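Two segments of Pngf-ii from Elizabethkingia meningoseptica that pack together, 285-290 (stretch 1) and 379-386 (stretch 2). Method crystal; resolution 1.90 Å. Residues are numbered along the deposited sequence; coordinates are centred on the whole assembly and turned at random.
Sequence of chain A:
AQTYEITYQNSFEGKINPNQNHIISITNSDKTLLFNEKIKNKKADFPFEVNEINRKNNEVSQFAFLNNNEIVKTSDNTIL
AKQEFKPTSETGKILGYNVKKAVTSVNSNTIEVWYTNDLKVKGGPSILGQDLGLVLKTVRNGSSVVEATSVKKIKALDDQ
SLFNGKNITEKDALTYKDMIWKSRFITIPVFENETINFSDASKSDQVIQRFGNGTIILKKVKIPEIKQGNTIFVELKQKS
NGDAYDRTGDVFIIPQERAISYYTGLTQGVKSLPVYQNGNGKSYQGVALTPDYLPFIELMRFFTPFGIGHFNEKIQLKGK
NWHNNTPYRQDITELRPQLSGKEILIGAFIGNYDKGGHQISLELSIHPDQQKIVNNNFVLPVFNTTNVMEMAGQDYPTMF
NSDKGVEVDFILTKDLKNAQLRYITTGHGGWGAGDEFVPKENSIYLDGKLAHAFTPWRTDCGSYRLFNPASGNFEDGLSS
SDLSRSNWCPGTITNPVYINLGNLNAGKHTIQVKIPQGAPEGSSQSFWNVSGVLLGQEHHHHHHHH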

ATOM      1  N   GLN A 285      24.943  -2.279 -20.370  1.00 17.60           N
ATOM      2  CA  GLN A 285      25.318  -1.148 -19.540  1.00 17.80           C
ATOM      3  C   GLN A 285      24.608  -1.162 -18.186  1.00 17.21           C
ATOM      4  O   GLN A 285      23.385  -1.153 -18.117  1.00 17.26           O
ATOM      5  CB  GLN A 285      24.990   0.160 -20.254  1.00 18.38           C
ATOM      6  CG  GLN A 285      25.551   0.277 -21.657  1.00 18.53           C
ATOM      7  CD  GLN A 285      24.696  -0.401 -22.714  1.00 19.28           C
ATOM      8  OE1 GLN A 285      23.452  -0.371 -22.664  1.00 18.27           O
ATOM      9  NE2 GLN A 285      25.362  -1.011 -23.693  1.00 18.74           N
ATOM     10  N   GLY A 286      25.393  -1.153 -17.114  1.00 16.63           N
ATOM     11  CA  GLY A 286      24.877  -0.915 -15.770  1.00 15.91           C
ATOM     12  C   GLY A 286      23.981  -2.005 -15.220  1.00 15.29           C
ATOM     13  O   GLY A 286      23.147  -1.741 -14.352  1.00 15.34           O
ATOM     14  N   VAL A 287      24.178  -3.224 -15.699  1.00 14.98           N
ATOM     15  CA  VAL A 287      23.295  -4.339 -15.356  1.00 15.27           C
ATOM     16  C   VAL A 287      23.779  -5.179 -14.187  1.00 15.41           C
ATOM     17  O   VAL A 287      23.013  -6.006 -13.677  1.00 14.17           O
ATOM     18  CB  VAL A 287      23.017  -5.264 -16.558  1.00 15.08           C
ATOM     19  CG1 VAL A 287      22.391  -4.463 -17.667  1.00 14.68           C
ATOM     20  CG2 VAL A 287      24.274  -5.993 -17.033  1.00 15.48           C
ATOM     21  N   ALA A 288      25.028  -4.968 -13.768  1.00 14.89           N
ATOM     22  CA  ALA A 288      25.633  -5.764 -12.709  1.00 15.79           C
ATOM     23  C   ALA A 288      26.384  -4.915 -11.689  1.00 16.22           C
ATOM     24  O   ALA A 288      26.997  -3.905 -12.031  1.00 16.17           O
ATOM     25  CB  ALA A 288      26.589  -6.795 -13.308  1.00 16.22           C
ATOM     26  N   LEU A 289      26.339  -5.344 -10.429  1.00 15.71           N
ATOM     27  CA  LEU A 289      27.099  -4.698  -9.390  1.00 17.47           C
ATOM     28  C   LEU A 289      28.592  -4.810  -9.743  1.00 17.51           C
ATOM     29  O   LEU A 289      29.018  -5.812 -10.318  1.00 16.05           O
ATOM     30  CB  LEU A 289      26.788  -5.363  -8.044  1.00 18.50           C
ATOM     31  CG  LEU A 289      27.677  -5.225  -6.817  1.00 19.03           C
ATOM     32  CD1 LEU A 289      26.881  -5.705  -5.615  1.00 19.80           C
ATOM     33  CD2 LEU A 289      28.966  -6.010  -6.959  1.00 20.61           C
ATOM     34  N   THR A 290      29.344  -3.745  -9.472  1.00 17.77           N
ATOM     35  CA  THR A 290      30.808  -3.808  -9.516  1.00 18.59           C
ATOM     36  C   THR A 290      31.326  -3.163  -8.208  1.00 18.88           C
ATOM     37  O   THR A 290      30.553  -2.614  -7.434  1.00 18.18           O
ATOM     38  CB  THR A 290      31.392  -3.077 -10.742  1.00 18.99           C
ATOM     39  OG1 THR A 290      31.396  -1.681 -10.493  1.00 18.61           O
ATOM     40  CG2 THR A 290      30.625  -3.351 -12.028  1.00 19.35           C
TER
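Stretch 2 (379-386) VLPVFNTT

Stretch 2 is a strand from Val379 to Asn384, extended except at Val382, where psi falls to -36°; it continues a strand that begins earlier in the chain, and then passes into a loop or turn at Thr385. It lies antiparallel to stretch 1: as the chain advances from Val287 to Leu289, its nearest neighbours step back from Asn384 through Phe383 to Val382. Of the three CA pairs in register, Ala288 CA and Phe383 CA are the closest at 4.4 Å, and these residues form a single beta bridge.

Two backbone hydrogen bonds flank this pair and hold the segments together. The amide N of Asn384 donates to Val287 O at 2.8 Å, and the amide N of Leu289 donates to Val382 O at 3.0 Å. Both are nearly straight, with N-H...O angles of 165° and 166°; each segment supplies one donor and one acceptor. Val287 O also receives a CA-H...O contact from Phe383, with Phe383 CA 3.2 Å from Val287 O. In a second contact of this type, Val287 CA lies 3.1 Å from Asn384 O. The carbonyls Val287 O and Asn384 O come within 3.5 Å of each other, but as two acceptors they cannot bond.

Side chains extend the contact beyond the bridge. Leu289, with chi1 and chi2 both t, points toward stretch 2 and brings its CD1 to 3.9 Å from Leu380 CD2 and 4.5 Å from Val382 CG1. The same methyl lies 3.5 Å from Pro381 O. It offers that carbonyl no donor, and Pro381 O is buried by the contact without a hydrogen-bonding partner anywhere in the model. Towards the other end, Val287 CG1 packs 3.9 Å from Thr385 CA, beyond the end of the strand. Leu289 and Val287 contribute most of the area that stretch 1 buries, within a total of 307 Å² for both sides. Ala288, between them, directs its CB away from stretch 2, so its part in the pairing is mainly through the backbone.

The polar side chains of stretch 2 find their partners outside this interface. Asn384 OD1 accepts a hydrogen bond from the amide N of Thr386 at 3.0 Å, which links the end of the strand to the residues that follow it, while Asn384 ND2 and the hydroxyls of Thr385 and Thr386 are satisfied elsewhere in the structure. The hydrogen bonding between the two segments is therefore entirely main chain to main chain.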

ATOM      1  N   VAL A 379      20.179  -5.736   2.531  1.00 14.38           N
ATOM      2  CA  VAL A 379      19.732  -5.651   1.135  1.00 14.21           C
ATOM      3  C   VAL A 379      20.916  -5.237   0.266  1.00 14.58           C
ATOM      4  O   VAL A 379      21.566  -4.242   0.559  1.00 15.81           O
ATOM      5  CB  VAL A 379      18.619  -4.587   0.975  1.00 14.15           C
ATOM      6  CG1 VAL A 379      18.243  -4.404  -0.478  1.00 13.93           C
ATOM      7  CG2 VAL A 379      17.391  -4.974   1.786  1.00 14.05           C
ATOM      8  N   LEU A 380      21.217  -6.026  -0.770  1.00 14.46           N
ATOM      9  CA  LEU A 380      22.270  -5.720  -1.745  1.00 14.49           C
ATOM     10  C   LEU A 380      21.769  -5.994  -3.157  1.00 14.44           C
ATOM     11  O   LEU A 380      21.520  -7.156  -3.505  1.00 13.17           O
ATOM     12  CB  LEU A 380      23.495  -6.600  -1.521  1.00 15.04           C
ATOM     13  CG  LEU A 380      24.699  -6.299  -2.423  1.00 15.24           C
ATOM     14  CD1 LEU A 380      25.243  -4.921  -2.144  1.00 16.35           C
ATOM     15  CD2 LEU A 380      25.800  -7.331  -2.241  1.00 15.15           C
ATOM     16  N   PRO A 381      21.624  -4.937  -3.981  1.00 14.92           N
ATOM     17  CA  PRO A 381      21.243  -5.117  -5.383  1.00 14.75           C
ATOM     18  C   PRO A 381      22.415  -5.699  -6.171  1.00 15.33           C
ATOM     19  O   PRO A 381      23.485  -5.104  -6.167  1.00 15.17           O
ATOM     20  CB  PRO A 381      20.954  -3.696  -5.866  1.00 14.95           C
ATOM     21  CG  PRO A 381      21.746  -2.805  -4.963  1.00 15.13           C
ATOM     22  CD  PRO A 381      21.809  -3.517  -3.623  1.00 14.80           C
ATOM     23  N   VAL A 382      22.224  -6.850  -6.811  1.00 14.71           N
ATOM     24  CA  VAL A 382      23.325  -7.557  -7.468  1.00 15.10           C
ATOM     25  C   VAL A 382      23.265  -7.466  -8.986  1.00 14.02           C
ATOM     26  O   VAL A 382      24.291  -7.342  -9.630  1.00 13.93           O
ATOM     27  CB  VAL A 382      23.453  -9.017  -6.985  1.00 16.41           C
ATOM     28  CG1 VAL A 382      23.939  -9.051  -5.543  1.00 16.94           C
ATOM     29  CG2 VAL A 382      22.150  -9.765  -7.083  1.00 17.40           C
ATOM     30  N   PHE A 383      22.060  -7.479  -9.561  1.00 13.40           N
ATOM     31  CA  PHE A 383      21.923  -7.257 -10.988  1.00 12.64           C
ATOM     32  C   PHE A 383      20.560  -6.692 -11.327  1.00 12.66           C
ATOM     33  O   PHE A 383      19.596  -6.818 -10.561  1.00 12.94           O
ATOM     34  CB  PHE A 383      22.176  -8.531 -11.807  1.00 12.81           C
ATOM     35  CG  PHE A 383      21.272  -9.679 -11.469  1.00 12.73           C
ATOM     36  CD1 PHE A 383      20.081  -9.860 -12.131  1.00 13.26           C
ATOM     37  CD2 PHE A 383      21.670 -10.636 -10.544  1.00 13.40           C
ATOM     38  CE1 PHE A 383      19.249 -10.921 -11.815  1.00 13.21           C
ATOM     39  CE2 PHE A 383      20.859 -11.720 -10.236  1.00 13.35           C
ATOM     40  CZ  PHE A 383      19.642 -11.853 -10.869  1.00 13.92           C
ATOM     41  N   ASN A 384      20.504  -6.062 -12.490  1.00 13.10           N
ATOM     42  CA  ASN A 384      19.254  -5.587 -13.072  1.00 13.50           C
ATOM     43  C   ASN A 384      19.466  -5.385 -14.559  1.00 13.32           C
ATOM     44  O   ASN A 384      20.191  -4.467 -14.961  1.00 13.26           O
ATOM     45  CB  ASN A 384      18.822  -4.284 -12.424  1.00 13.84           C
ATOM     46  CG  ASN A 384      17.372  -3.945 -12.721  1.00 14.80           C
ATOM     47  OD1 ASN A 384      16.802  -4.355 -13.739  1.00 13.80           O
ATOM     48  ND2 ASN A 384      16.754  -3.212 -11.806  1.00 16.19           N
ATOM     49  N   THR A 385      18.868  -6.260 -15.365  1.00 12.84           N
ATOM     50  CA  THR A 385      18.991  -6.167 -16.801  1.00 13.17           C
ATOM     51  C   THR A 385      17.926  -5.303 -17.442  1.00 13.10           C
ATOM     52  O   THR A 385      18.034  -5.002 -18.611  1.00 13.71           O
ATOM     53  CB  THR A 385      18.957  -7.541 -17.498  1.00 12.95           C
ATOM     54  OG1 THR A 385      17.634  -8.103 -17.433  1.00 12.77           O
ATOM     55  CG2 THR A 385      19.984  -8.502 -16.851  1.00 13.71           C
ATOM     56  N   THR A 386      16.908  -4.914 -16.687  1.00 12.96           N
ATOM     57  CA  THR A 386      15.805  -4.140 -17.242  1.00 13.02           C
ATOM     58  C   THR A 386      16.277  -2.770 -17.751  1.00 13.79           C
ATOM     59  O   THR A 386      16.787  -1.952 -16.972  1.00 13.29           O
ATOM     60  CB  THR A 386      14.691  -3.943 -16.201  1.00 12.98           C
ATOM     61  OG1 THR A 386      14.257  -5.215 -15.687  1.00 12.54           O
ATOM     62  CG2 THR A 386      13.488  -3.203 -16.820  1.00 13.32           C
TER